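Local structure of aclacinomycin-N/aclacinomycin-A oxidase (Streptomyces galilaeus, 2IPI) at residues His251-Asp256 / Asp322-Val327; Thr266-Asn271 / Ser291-Asn296; Pro56-Val61 / Ala78-Ala83; Val44-Asn49 / Asp105-Arg110. The protein catalyses, with a bicovalently bound FAD, the last two oxidations of the terminal sugar in aclacinomycin biosynthesis, turning aclacinomycin N into A and A into Y. All blocks are in the same frame, centred on the assembly; numbering follows the deposited sequence.

Contact 1: His251-Asp256 / Asp322-Val327; sequences HIVTWD and DFVAAV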
loop_
_atom_site.group_PDB
_atom_site.type_symbol
_atom_site.label_atom_id
_atom_site.label_comp_id
_atom_site.label_asym_id
_atom_site.label_seq_id
_atom_site.Cartn_x
_atom_site.Cartn_y
_atom_site.Cartn_z
ATOM N N HIS A 251 15.321 -16.781 1.297
ATOM C CA HIS A 251 16.023 -17.226 0.106
ATOM C C HIS A 251 15.862 -16.149 -0.975
ATOM O O HIS A 251 14.733 -15.798 -1.321
ATOM C CB HIS A 251 15.523 -18.528 -0.513
ATOM C CG HIS A 251 15.562 -19.744 0.350
ATOM N ND1 HIS A 251 15.315 -21.006 -0.127
ATOM C CD2 HIS A 251 15.813 -19.887 1.669
ATOM C CE1 HIS A 251 15.407 -21.881 0.866
ATOM N NE2 HIS A 251 15.718 -21.220 1.972
ATOM N N ILE A 252 16.969 -15.639 -1.490
ATOM C CA ILE A 252 16.955 -14.848 -2.715
ATOM C C ILE A 252 17.503 -15.704 -3.861
ATOM O O ILE A 252 18.652 -16.145 -3.807
ATOM C CB ILE A 252 17.745 -13.537 -2.580
ATOM C CG1 ILE A 252 18.038 -12.858 -3.917
ATOM C CG2 ILE A 252 19.023 -13.745 -1.780
ATOM C CD1 ILE A 252 19.419 -12.262 -4.063
ATOM N N VAL A 253 16.642 -15.932 -4.831
ATOM C CA VAL A 253 16.848 -16.711 -6.036
ATOM C C VAL A 253 17.003 -15.768 -7.226
ATOM O O VAL A 253 16.116 -14.948 -7.486
ATOM C CB VAL A 253 15.649 -17.650 -6.270
ATOM C CG1 VAL A 253 15.913 -18.655 -7.382
ATOM C CG2 VAL A 253 15.287 -18.382 -4.983
ATOM N N THR A 254 18.106 -15.845 -7.965
ATOM C CA THR A 254 18.330 -14.927 -9.077
ATOM C C THR A 254 18.668 -15.651 -10.375
ATOM O O THR A 254 19.428 -16.629 -10.377
ATOM C CB THR A 254 19.479 -13.947 -8.767
ATOM O OG1 THR A 254 18.950 -12.709 -8.279
ATOM C CG2 THR A 254 20.240 -13.635 -10.048
ATOM N N TRP A 255 18.103 -15.171 -11.478
ATOM C CA TRP A 255 18.311 -15.745 -12.799
ATOM C C TRP A 255 18.890 -14.693 -13.744
ATOM O O TRP A 255 18.242 -13.659 -13.962
ATOM C CB TRP A 255 17.016 -16.282 -13.372
ATOM C CG TRP A 255 16.370 -17.477 -12.758
ATOM C CD1 TRP A 255 16.578 -18.785 -13.074
ATOM C CD2 TRP A 255 15.384 -17.483 -11.713
ATOM N NE1 TRP A 255 15.798 -19.609 -12.296
ATOM C CE2 TRP A 255 15.052 -18.824 -11.447
ATOM C CE3 TRP A 255 14.752 -16.479 -10.970
ATOM C CZ2 TRP A 255 14.127 -19.196 -10.483
ATOM C CZ3 TRP A 255 13.831 -16.861 -10.011
ATOM C CH2 TRP A 255 13.513 -18.199 -9.761
ATOM N N ASP A 256 20.085 -14.930 -14.287
ATOM C CA ASP A 256 20.754 -13.902 -15.089
ATOM C C ASP A 256 20.033 -13.686 -16.418
ATOM O O ASP A 256 19.478 -14.632 -16.966
ATOM C CB ASP A 256 22.231 -14.229 -15.338
ATOM C CG ASP A 256 23.108 -14.219 -14.101
ATOM O OD1 ASP A 256 22.895 -15.126 -13.262
ATOM O OD2 ASP A 256 23.997 -13.360 -13.928
ATOM N N ASP A 322 11.005 -26.332 -1.894
ATOM C CA ASP A 322 9.955 -27.029 -2.642
ATOM C C ASP A 322 9.214 -26.052 -3.555
ATOM O O ASP A 322 8.777 -26.396 -4.649
ATOM C CB ASP A 322 8.977 -27.730 -1.711
ATOM C CG ASP A 322 9.370 -29.140 -1.319
ATOM O OD1 ASP A 322 10.480 -29.612 -1.660
ATOM O OD2 ASP A 322 8.567 -29.811 -0.638
ATOM N N PHE A 323 9.070 -24.813 -3.103
ATOM C CA PHE A 323 8.409 -23.770 -3.887
ATOM C C PHE A 323 9.285 -23.378 -5.070
ATOM O O PHE A 323 8.829 -23.475 -6.214
ATOM C CB PHE A 323 8.076 -22.578 -2.997
ATOM C CG PHE A 323 7.771 -21.256 -3.696
ATOM C CD1 PHE A 323 8.411 -20.103 -3.260
ATOM C CD2 PHE A 323 6.867 -21.168 -4.745
ATOM C CE1 PHE A 323 8.149 -18.871 -3.835
ATOM C CE2 PHE A 323 6.605 -19.945 -5.342
ATOM C CZ PHE A 323 7.261 -18.804 -4.896
ATOM N N VAL A 324 10.524 -22.962 -4.853
ATOM C CA VAL A 324 11.347 -22.595 -6.010
ATOM C C VAL A 324 11.508 -23.788 -6.955
ATOM O O VAL A 324 11.585 -23.604 -8.165
ATOM C CB VAL A 324 12.725 -22.052 -5.624
ATOM C CG1 VAL A 324 12.660 -21.164 -4.384
ATOM C CG2 VAL A 324 13.700 -23.196 -5.387
ATOM N N ALA A 325 11.541 -25.002 -6.396
ATOM C CA ALA A 325 11.636 -26.163 -7.285
ATOM C C ALA A 325 10.389 -26.225 -8.164
ATOM O O ALA A 325 10.392 -26.731 -9.294
ATOM C CB ALA A 325 11.846 -27.435 -6.490
ATOM N N ALA A 326 9.277 -25.688 -7.657
ATOM C CA ALA A 326 8.074 -25.646 -8.504
ATOM C C ALA A 326 8.189 -24.500 -9.501
ATOM O O ALA A 326 7.764 -24.582 -10.652
ATOM C CB ALA A 326 6.816 -25.518 -7.662
ATOM N N VAL A 327 8.787 -23.397 -9.073
ATOM C CA VAL A 327 8.923 -22.213 -9.909
ATOM C C VAL A 327 9.731 -22.440 -11.167
ATOM O O VAL A 327 9.407 -21.952 -12.257
ATOM C CB VAL A 327 9.573 -21.095 -9.061
ATOM C CG1 VAL A 327 10.361 -20.094 -9.872
ATOM C CG2 VAL A 327 8.463 -20.414 -8.275
#

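Contact 2: Thr266-Asn271 / Ser291-Asn296; sequences TRIIDN and SVFYLN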
loop_
_atom_site.group_PDB
_atom_site.type_symbol
_atom_site.label_atom_id
_atom_site.label_comp_id
_atom_site.label_asym_id
_atom_site.label_seq_id
_atom_site.Cartn_x
_atom_site.Cartn_y
_atom_site.Cartn_z
ATOM N N THR A 266 8.928 -17.618 -19.603
ATOM C CA THR A 266 7.514 -17.975 -19.611
ATOM C C THR A 266 7.236 -19.211 -18.782
ATOM O O THR A 266 6.225 -19.301 -18.083
ATOM C CB THR A 266 7.015 -18.200 -21.050
ATOM O OG1 THR A 266 6.884 -16.939 -21.717
ATOM C CG2 THR A 266 5.631 -18.831 -21.054
ATOM N N ARG A 267 8.107 -20.234 -18.811
ATOM C CA ARG A 267 7.858 -21.347 -17.903
ATOM C C ARG A 267 7.866 -20.871 -16.446
ATOM O O ARG A 267 7.057 -21.342 -15.661
ATOM C CB ARG A 267 8.903 -22.450 -18.059
ATOM C CG ARG A 267 9.008 -22.902 -19.505
ATOM C CD ARG A 267 8.383 -24.276 -19.662
ATOM N NE ARG A 267 6.992 -24.177 -20.107
ATOM C CZ ARG A 267 6.440 -25.079 -20.904
ATOM N NH1 ARG A 267 5.168 -24.935 -21.276
ATOM N NH2 ARG A 267 7.152 -26.115 -21.329
ATOM N N ILE A 268 8.785 -19.971 -16.144
ATOM C CA ILE A 268 8.951 -19.385 -14.821
ATOM C C ILE A 268 7.677 -18.630 -14.451
ATOM O O ILE A 268 7.098 -18.831 -13.386
ATOM C CB ILE A 268 10.180 -18.457 -14.775
ATOM C CG1 ILE A 268 11.493 -19.204 -14.506
ATOM C CG2 ILE A 268 10.027 -17.324 -13.769
ATOM C CD1 ILE A 268 12.722 -18.328 -14.643
ATOM N N ILE A 269 7.252 -17.763 -15.376
ATOM C CA ILE A 269 5.988 -17.057 -15.162
ATOM C C ILE A 269 4.849 -18.038 -14.952
ATOM O O ILE A 269 4.114 -17.979 -13.965
ATOM C CB ILE A 269 5.651 -16.130 -16.348
ATOM C CG1 ILE A 269 6.558 -14.907 -16.439
ATOM C CG2 ILE A 269 4.178 -15.739 -16.304
ATOM C CD1 ILE A 269 6.412 -13.904 -15.320
ATOM N N ASP A 270 4.692 -18.958 -15.901
ATOM C CA ASP A 270 3.545 -19.864 -15.845
ATOM C C ASP A 270 3.621 -20.763 -14.620
ATOM O O ASP A 270 2.589 -21.028 -13.990
ATOM C CB ASP A 270 3.464 -20.675 -17.138
ATOM C CG ASP A 270 3.135 -19.785 -18.334
ATOM O OD1 ASP A 270 2.684 -18.644 -18.112
ATOM O OD2 ASP A 270 3.341 -20.235 -19.486
ATOM N N ASN A 271 4.851 -21.196 -14.318
ATOM C CA ASN A 271 5.080 -21.983 -13.109
ATOM C C ASN A 271 4.722 -21.186 -11.848
ATOM O O ASN A 271 3.971 -21.698 -11.009
ATOM C CB ASN A 271 6.535 -22.457 -13.056
ATOM C CG ASN A 271 6.828 -23.635 -13.960
ATOM O OD1 ASN A 271 5.992 -24.151 -14.701
ATOM N ND2 ASN A 271 8.073 -24.111 -13.902
ATOM N N SER A 291 6.561 -13.736 -0.832
ATOM C CA SER A 291 7.581 -13.494 -1.841
ATOM C C SER A 291 7.186 -12.320 -2.741
ATOM O O SER A 291 6.009 -12.090 -2.982
ATOM C CB SER A 291 7.874 -14.705 -2.720
ATOM O OG SER A 291 6.859 -14.949 -3.667
ATOM N N VAL A 292 8.225 -11.652 -3.210
ATOM C CA VAL A 292 8.182 -10.618 -4.226
ATOM C C VAL A 292 9.052 -11.044 -5.411
ATOM O O VAL A 292 10.226 -11.351 -5.215
ATOM C CB VAL A 292 8.672 -9.270 -3.688
ATOM C CG1 VAL A 292 8.597 -8.203 -4.774
ATOM C CG2 VAL A 292 7.852 -8.871 -2.472
ATOM N N PHE A 293 8.463 -11.092 -6.598
ATOM C CA PHE A 293 9.281 -11.484 -7.768
ATOM C C PHE A 293 9.592 -10.199 -8.520
ATOM O O PHE A 293 8.702 -9.617 -9.120
ATOM C CB PHE A 293 8.594 -12.531 -8.625
ATOM C CG PHE A 293 9.534 -13.426 -9.441
ATOM C CD1 PHE A 293 9.055 -14.586 -10.015
ATOM C CD2 PHE A 293 10.865 -13.093 -9.600
ATOM C CE1 PHE A 293 9.902 -15.420 -10.742
ATOM C CE2 PHE A 293 11.722 -13.896 -10.329
ATOM C CZ PHE A 293 11.222 -15.052 -10.902
ATOM N N TYR A 294 10.847 -9.754 -8.449
ATOM C CA TYR A 294 11.204 -8.512 -9.114
ATOM C C TYR A 294 11.634 -8.826 -10.557
ATOM O O TYR A 294 12.752 -9.286 -10.754
ATOM C CB TYR A 294 12.321 -7.744 -8.414
ATOM C CG TYR A 294 12.035 -7.346 -6.988
ATOM C CD1 TYR A 294 12.667 -8.002 -5.935
ATOM C CD2 TYR A 294 11.138 -6.324 -6.699
ATOM C CE1 TYR A 294 12.412 -7.643 -4.623
ATOM C CE2 TYR A 294 10.875 -5.959 -5.388
ATOM C CZ TYR A 294 11.519 -6.626 -4.363
ATOM O OH TYR A 294 11.259 -6.261 -3.069
ATOM N N LEU A 295 10.697 -8.552 -11.457
ATOM C CA LEU A 295 10.964 -8.749 -12.878
ATOM C C LEU A 295 11.593 -7.493 -13.482
ATOM O O LEU A 295 10.906 -6.703 -14.123
ATOM C CB LEU A 295 9.682 -9.157 -13.612
ATOM C CG LEU A 295 8.966 -10.345 -12.949
ATOM C CD1 LEU A 295 7.669 -10.677 -13.655
ATOM C CD2 LEU A 295 9.907 -11.548 -12.931
ATOM N N ASN A 296 12.885 -7.352 -13.242
ATOM C CA ASN A 296 13.707 -6.269 -13.728
ATOM C C ASN A 296 13.920 -6.309 -15.242
ATOM O O ASN A 296 13.827 -7.375 -15.849
ATOM C CB ASN A 296 15.089 -6.317 -13.059
ATOM C CG ASN A 296 15.040 -6.162 -11.555
ATOM O OD1 ASN A 296 14.566 -5.163 -11.021
ATOM N ND2 ASN A 296 15.558 -7.155 -10.849
#

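Contact 3: Pro56-Val61 / Ala78-Ala83; sequences PDVVYV and AGQRIA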
loop_
_atom_site.group_PDB
_atom_site.type_symbol
_atom_site.label_atom_id
_atom_site.label_comp_id
_atom_site.label_asym_id
_atom_site.label_seq_id
_atom_site.Cartn_x
_atom_site.Cartn_y
_atom_site.Cartn_z
ATOM N N PRO A 56 2.257 25.562 -1.206
ATOM C CA PRO A 56 1.109 26.115 -0.482
ATOM C C PRO A 56 1.487 27.421 0.203
ATOM O O PRO A 56 2.665 27.742 0.406
ATOM C CB PRO A 56 0.786 25.033 0.548
ATOM C CG PRO A 56 2.099 24.373 0.807
ATOM C CD PRO A 56 2.934 24.513 -0.429
ATOM N N ASP A 57 0.506 28.229 0.595
ATOM C CA ASP A 57 0.837 29.424 1.356
ATOM C C ASP A 57 1.461 29.075 2.709
ATOM O O ASP A 57 2.272 29.829 3.239
ATOM C CB ASP A 57 -0.392 30.289 1.620
ATOM C CG ASP A 57 -1.214 30.653 0.407
ATOM O OD1 ASP A 57 -2.399 31.010 0.603
ATOM O OD2 ASP A 57 -0.716 30.573 -0.740
ATOM N N VAL A 58 1.055 27.949 3.280
ATOM C CA VAL A 58 1.430 27.637 4.659
ATOM C C VAL A 58 1.513 26.145 4.906
ATOM O O VAL A 58 0.802 25.365 4.264
ATOM C CB VAL A 58 0.405 28.252 5.644
ATOM C CG1 VAL A 58 -0.935 27.537 5.576
ATOM C CG2 VAL A 58 0.940 28.207 7.072
ATOM N N VAL A 59 2.366 25.719 5.839
ATOM C CA VAL A 59 2.305 24.367 6.360
ATOM C C VAL A 59 2.112 24.386 7.888
ATOM O O VAL A 59 2.884 25.018 8.602
ATOM C CB VAL A 59 3.565 23.526 6.055
ATOM C CG1 VAL A 59 3.227 22.057 6.287
ATOM C CG2 VAL A 59 4.080 23.782 4.654
ATOM N N TYR A 60 1.101 23.708 8.413
ATOM C CA TYR A 60 0.849 23.668 9.849
ATOM C C TYR A 60 1.450 22.386 10.430
ATOM O O TYR A 60 1.098 21.293 9.990
ATOM C CB TYR A 60 -0.625 23.662 10.249
ATOM C CG TYR A 60 -1.379 24.940 9.974
ATOM C CD1 TYR A 60 -1.335 26.034 10.822
ATOM C CD2 TYR A 60 -2.152 25.022 8.815
ATOM C CE1 TYR A 60 -2.040 27.195 10.539
ATOM C CE2 TYR A 60 -2.853 26.178 8.538
ATOM C CZ TYR A 60 -2.799 27.253 9.394
ATOM O OH TYR A 60 -3.529 28.371 9.038
ATOM N N VAL A 61 2.327 22.584 11.405
ATOM C CA VAL A 61 2.925 21.416 12.063
ATOM C C VAL A 61 2.239 21.169 13.404
ATOM O O VAL A 61 2.558 21.887 14.365
ATOM C CB VAL A 61 4.444 21.607 12.179
ATOM C CG1 VAL A 61 5.080 20.392 12.821
ATOM C CG2 VAL A 61 5.024 21.834 10.785
ATOM N N ALA A 78 -9.386 30.835 5.501
ATOM C CA ALA A 78 -8.516 31.469 4.501
ATOM C C ALA A 78 -8.763 30.913 3.107
ATOM O O ALA A 78 -8.161 31.332 2.118
ATOM C CB ALA A 78 -7.069 31.317 4.940
ATOM N N GLY A 79 -9.674 29.950 3.017
ATOM C CA GLY A 79 -10.056 29.299 1.773
ATOM C C GLY A 79 -8.865 28.624 1.111
ATOM O O GLY A 79 -8.681 28.498 -0.089
ATOM N N GLN A 80 -7.978 28.159 1.986
ATOM C CA GLN A 80 -6.803 27.393 1.582
ATOM C C GLN A 80 -7.183 25.942 1.375
ATOM O O GLN A 80 -7.670 25.305 2.316
ATOM C CB GLN A 80 -5.759 27.602 2.672
ATOM C CG GLN A 80 -5.124 28.998 2.552
ATOM C CD GLN A 80 -4.343 29.372 3.797
ATOM O OE1 GLN A 80 -4.399 28.644 4.791
ATOM N NE2 GLN A 80 -3.634 30.487 3.718
ATOM N N ARG A 81 -6.993 25.426 0.160
ATOM C CA ARG A 81 -7.330 24.027 -0.088
ATOM C C ARG A 81 -6.390 23.124 0.706
ATOM O O ARG A 81 -5.174 23.263 0.574
ATOM C CB ARG A 81 -7.242 23.656 -1.570
ATOM C CG ARG A 81 -7.386 22.150 -1.782
ATOM C CD ARG A 81 -6.790 21.730 -3.111
ATOM N NE ARG A 81 -7.233 20.425 -3.593
ATOM C CZ ARG A 81 -7.250 20.089 -4.883
ATOM N NH1 ARG A 81 -6.855 20.942 -5.809
ATOM N NH2 ARG A 81 -7.661 18.892 -5.263
ATOM N N ILE A 82 -6.966 22.229 1.499
ATOM C CA ILE A 82 -6.180 21.494 2.496
ATOM C C ILE A 82 -5.591 20.190 1.991
ATOM O O ILE A 82 -6.263 19.518 1.200
ATOM C CB ILE A 82 -7.096 21.206 3.710
ATOM C CG1 ILE A 82 -7.442 22.459 4.520
ATOM C CG2 ILE A 82 -6.518 20.156 4.626
ATOM C CD1 ILE A 82 -8.535 22.227 5.539
ATOM N N ALA A 83 -4.401 19.818 2.488
ATOM C CA ALA A 83 -3.878 18.481 2.227
ATOM C C ALA A 83 -3.132 17.968 3.480
ATOM O O ALA A 83 -2.536 18.828 4.111
ATOM C CB ALA A 83 -2.959 18.437 1.025
#

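Contact 4: Val44-Asn49 / Asp105-Arg110; sequences VTRGFN and DMSQMR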
loop_
_atom_site.group_PDB
_atom_site.type_symbol
_atom_site.label_atom_id
_atom_site.label_comp_id
_atom_site.label_asym_id
_atom_site.label_seq_id
_atom_site.Cartn_x
_atom_site.Cartn_y
_atom_site.Cartn_z
ATOM N N VAL A 44 7.946 21.423 2.343
ATOM C CA VAL A 44 7.348 21.306 1.020
ATOM C C VAL A 44 8.013 20.228 0.165
ATOM O O VAL A 44 7.439 19.829 -0.858
ATOM C CB VAL A 44 7.430 22.671 0.306
ATOM C CG1 VAL A 44 8.870 23.170 0.213
ATOM C CG2 VAL A 44 6.823 22.551 -1.073
ATOM N N THR A 45 9.180 19.742 0.586
ATOM C CA THR A 45 9.875 18.742 -0.238
ATOM C C THR A 45 9.980 17.404 0.477
ATOM O O THR A 45 10.921 16.623 0.323
ATOM C CB THR A 45 11.268 19.257 -0.656
ATOM O OG1 THR A 45 12.080 19.392 0.510
ATOM C CG2 THR A 45 11.179 20.653 -1.261
ATOM N N ARG A 46 8.990 17.068 1.300
ATOM C CA ARG A 46 9.011 15.856 2.111
ATOM C C ARG A 46 8.507 14.642 1.339
ATOM O O ARG A 46 8.727 13.478 1.710
ATOM C CB ARG A 46 8.135 16.058 3.350
ATOM C CG ARG A 46 8.873 16.618 4.550
ATOM C CD ARG A 46 8.160 16.205 5.836
ATOM N NE ARG A 46 8.138 14.748 5.958
ATOM C CZ ARG A 46 7.082 14.014 6.276
ATOM N NH1 ARG A 46 7.196 12.696 6.353
ATOM N NH2 ARG A 46 5.913 14.591 6.518
ATOM N N GLY A 47 7.812 14.969 0.239
ATOM C CA GLY A 47 7.275 13.927 -0.599
ATOM C C GLY A 47 8.346 12.947 -1.028
ATOM O O GLY A 47 9.532 13.277 -1.114
ATOM N N PHE A 48 7.903 11.720 -1.302
ATOM C CA PHE A 48 8.866 10.685 -1.665
ATOM C C PHE A 48 9.259 10.798 -3.136
ATOM O O PHE A 48 10.395 10.464 -3.489
ATOM C CB PHE A 48 8.234 9.327 -1.364
ATOM C CG PHE A 48 9.127 8.179 -1.826
ATOM C CD1 PHE A 48 8.629 7.203 -2.665
ATOM C CD2 PHE A 48 10.443 8.143 -1.395
ATOM C CE1 PHE A 48 9.438 6.159 -3.087
ATOM C CE2 PHE A 48 11.249 7.096 -1.807
ATOM C CZ PHE A 48 10.742 6.122 -2.644
ATOM N N ASN A 49 8.298 11.268 -3.928
ATOM C CA ASN A 49 8.373 11.334 -5.389
ATOM C C ASN A 49 8.768 12.727 -5.861
ATOM O O ASN A 49 7.983 13.671 -5.750
ATOM C CB ASN A 49 7.026 10.923 -5.987
ATOM C CG ASN A 49 7.062 10.537 -7.452
ATOM O OD1 ASN A 49 6.213 9.729 -7.861
ATOM N ND2 ASN A 49 7.969 11.081 -8.255
ATOM N N ASP A 105 0.935 18.739 8.344
ATOM C CA ASP A 105 1.987 17.754 8.511
ATOM C C ASP A 105 1.965 17.156 9.920
ATOM O O ASP A 105 2.056 17.877 10.919
ATOM C CB ASP A 105 3.361 18.382 8.270
ATOM C CG ASP A 105 4.424 17.303 8.080
ATOM O OD1 ASP A 105 5.167 17.387 7.088
ATOM O OD2 ASP A 105 4.510 16.374 8.904
ATOM N N MET A 106 1.800 15.844 9.966
ATOM C CA MET A 106 1.532 15.123 11.205
ATOM C C MET A 106 2.774 14.412 11.735
ATOM O O MET A 106 2.659 13.629 12.671
ATOM C CB MET A 106 0.428 14.084 10.979
ATOM C CG MET A 106 -0.629 14.555 9.974
ATOM S SD MET A 106 -2.106 15.128 10.836
ATOM C CE MET A 106 -2.139 16.845 10.357
ATOM N N SER A 107 3.900 14.674 11.113
ATOM C CA SER A 107 5.133 13.920 11.350
ATOM C C SER A 107 5.664 14.064 12.767
ATOM O O SER A 107 6.500 13.257 13.189
ATOM C CB SER A 107 6.191 14.380 10.347
ATOM O OG SER A 107 6.556 15.729 10.610
ATOM N N GLN A 108 5.189 15.066 13.503
ATOM C CA GLN A 108 5.572 15.227 14.904
ATOM C C GLN A 108 4.700 14.365 15.821
ATOM O O GLN A 108 4.951 14.249 17.030
ATOM C CB GLN A 108 5.497 16.693 15.333
ATOM C CG GLN A 108 6.473 17.668 14.717
ATOM C CD GLN A 108 7.921 17.388 15.025
ATOM O OE1 GLN A 108 8.346 16.234 14.940
ATOM N NE2 GLN A 108 8.718 18.391 15.393
ATOM N N MET A 109 3.677 13.713 15.294
ATOM C CA MET A 109 2.738 12.923 16.077
ATOM C C MET A 109 2.879 11.427 15.838
ATOM O O MET A 109 2.165 10.941 14.961
ATOM C CB MET A 109 1.293 13.329 15.728
ATOM C CG MET A 109 0.973 14.785 16.001
ATOM S SD MET A 109 -0.749 15.199 15.555
ATOM C CE MET A 109 -1.599 14.192 16.785
ATOM N N ARG A 110 3.744 10.729 16.568
ATOM C CA ARG A 110 4.121 9.353 16.308
ATOM C C ARG A 110 4.134 8.504 17.594
ATOM O O ARG A 110 4.896 7.535 17.652
ATOM C CB ARG A 110 5.508 9.141 15.716
ATOM C CG ARG A 110 6.098 10.065 14.688
ATOM C CD ARG A 110 7.518 9.585 14.350
ATOM N NE ARG A 110 8.237 10.581 13.609
ATOM C CZ ARG A 110 9.007 10.587 12.558
ATOM N NH1 ARG A 110 9.328 9.487 11.880
ATOM N NH2 ARG A 110 9.470 11.780 12.203
#

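Contact 1: His251-Asp256 / Asp322-Val327
Val253 on the strand and Val324 on the helix mark the closest CA approach of 251-256 and 322-327, with their CA atoms 8.1 Å apart. No hydrogen bond joins the two segments across that gap; side chains fill it. Val253 and Trp255, two residues apart on the strand, both point their CB toward the helix, while Val324 and Val327 sit three residues apart along the helix and point back.

The two valines of the closest pair meet methyl to methyl, Val253 CG2 lying 3.9 Å from Val324 CG1. With Val253 CG1 anti to the backbone N (chi1 -170°), its two methyls divide the work. CG2 takes the helix, and CG1 turns to the neighbouring indole, standing 3.4 Å above the plane of the Trp255 ring near its rim. The benzo end of that indole is the part that reaches the helix: Trp255 CH2 is 3.7 Å from Val327 CG1, which approaches the ring obliquely and lies almost as close to CZ2. Both pairs are purely apolar, and the indole is buried.

In the seven-stranded antiparallel sheet, strand 248-256 runs between 302-310 and 336-342, and helix 316-327 packs against it here. His251 NE2 adds a hydrogen bond to Glu317 of the same helix. Pro335 touches Val253, and the ring of Phe293, from strand 290-296 of the same sheet, meets that of Trp255.

Contact 2: Thr266-Asn271 / Ser291-Asn296
Ile268 of the helix reaches Phe293 of the strand, and its branches show how the two elements pack. Its CB points toward the strand but stands well back, 5.1 Å from Phe293 CE1. The CG2 methyl leaves CB anti to the backbone N and makes the contact: it comes within 3.6 Å of Phe293 CE1 and 3.8 Å of Phe293 CZ, meeting the far end of the ring obliquely, with the two side chains crossing at about a right angle. The other branch, CG1, runs on extended (chi2 172°) and carries CD1 away from the Phe293 ring to the indole of Trp255.

Ile269, the next residue on the helix, sets off to one side and bends back at its end (chi2 -67°). That bend delivers CD1 to Leu295, where Ile269 CD1 and Leu295 CD1 are 3.8 Å apart. The other methyl of Leu295, CD2, lies 3.8 Å above one face of the Phe293 ring, displaced toward its rim, and thus ties the two pairs into a single apolar patch. Leu295 is also the centre of an inverse gamma turn near the end of the strand.

All four residues are buried between helix 262-278 and the antiparallel sheet, in which strand 290-296 lies between 302-310 and 391-398. Tyr294 belongs to the aclacinomycin pocket and touches the bound ligand. Helix 374-385 also packs here, with Ala377 against Ile269 and Leu384 against Leu295.

Contact 3: Pro56-Val61 / Ala78-Ala83
Gln80 meets Asp57 through a single polar link. Its amide NE2 donates to Asp57 OD1 over 3.4 Å, a weak hydrogen bond bent to 137°. The flat groups do not share a plane: carboxylate and amide are turned 74° from each other, and the side chains cross at a slant. Gln80 gets there by running out extended beyond CG, so that its side chain spans much of the gap between the backbones, whose closest CA atoms, Asp57 CA and Gln80 CA, are 7.9 Å apart. Asp57 is exposed, and solvent may well compete for its carboxylate.

These two segments flank the helix of a beta-alpha-beta crossover. Strand 58-61 leads into helix 65-78, and the chain returns as strand 82-85, parallel to the first but with strand 102-105 between them in the sheet. The helix ends in a Schellman motif at Gly79, whose positive phi turns the chain just ahead of Gln80. This unit lies within the PCMH-type FAD-binding region, though away from the cofactor.

Van der Waals contact comes from Val58. Its CG1, set between its backbone N and carbonyl carbon by a chi1 of 70°, faces the oxygen end of the amide, 3.7 Å from Gln80 OE1. Tyr60 approaches only loosely from farther along the strand; its OH stays 4.3 Å from Gln80 OE1, with no bond between the two, and has a weak hydrogen bond to Gln74 of the helix. Ala75 of that helix and Ala102 of the intervening strand also touch the Gln80 side chain.

Contact 4: Val44-Asn49 / Asp105-Arg110
Arg46 and Asp105 form a salt bridge, NH2 of the guanidinium giving a 2.9 Å hydrogen bond to Asp105 OD1 at an N-H...O angle of 154°. The oxygen is met on its syn side and lies near the guanidinium plane, at the edge of the group, although the two flat groups are turned 44° apart. Arg46 CD itself lies 3.5 Å from Asp105 OD1, and the bend in the chain there (chi3 61°) turns the guanidinium so that NH2 comes to the same carboxylate. Arg46 NH1 is hydrogen-bonded to Ser86 O.

The second carboxylate oxygen is gripped from within its own segment. Ser107 N donates to Asp105 OD2 over 2.9 Å, approaching nearly along its C-O axis and closing an Asx turn, while Ser107 OG gives a 2.7 Å bond to Asp105 OD2 from above the carboxylate plane. A type I turn from Met106 to Met109 carries the chain on.

Packing is slight: Ser107 CB lies over one face of the guanidinium, 3.8 Å from Arg46 NH2. Farther along 44-49, Phe48 lines the FAD pocket and stacks on His89, one of the two residues that bind the flavin covalently.

With one oxygen facing a guanidinium and the other taking two donors, the buried Asp105 is held against rotation, and its environment would be expected to stabilise the ionised carboxylate. The salt bridge thus ties the loop that reaches FAD to the end of strand 102-105.

How the contacts relate
Contacts 1 and 2 are buried, apolar helix-against-sheet packing on the same antiparallel sheet. They touch directly, and Asn271 probably hydrogen-bonds to Val327 O, joining their two helices. Contacts 3 and 4 lie on the opposite side of the chain's centre; contact 3 and the 105-110 half of contact 4 fall in the FAD-binding region. Both are partly buried and more polar, weakly so in contact 3 and through a salt bridge in contact 4. This second pair shares a sheet too, Tyr60 O accepting a probable hydrogen bond from Asp105 N. Contact 2 holds Tyr294 of the aclacinomycin pocket and contact 4 holds Phe48 of the flavin pocket, their centres about 35 Å apart.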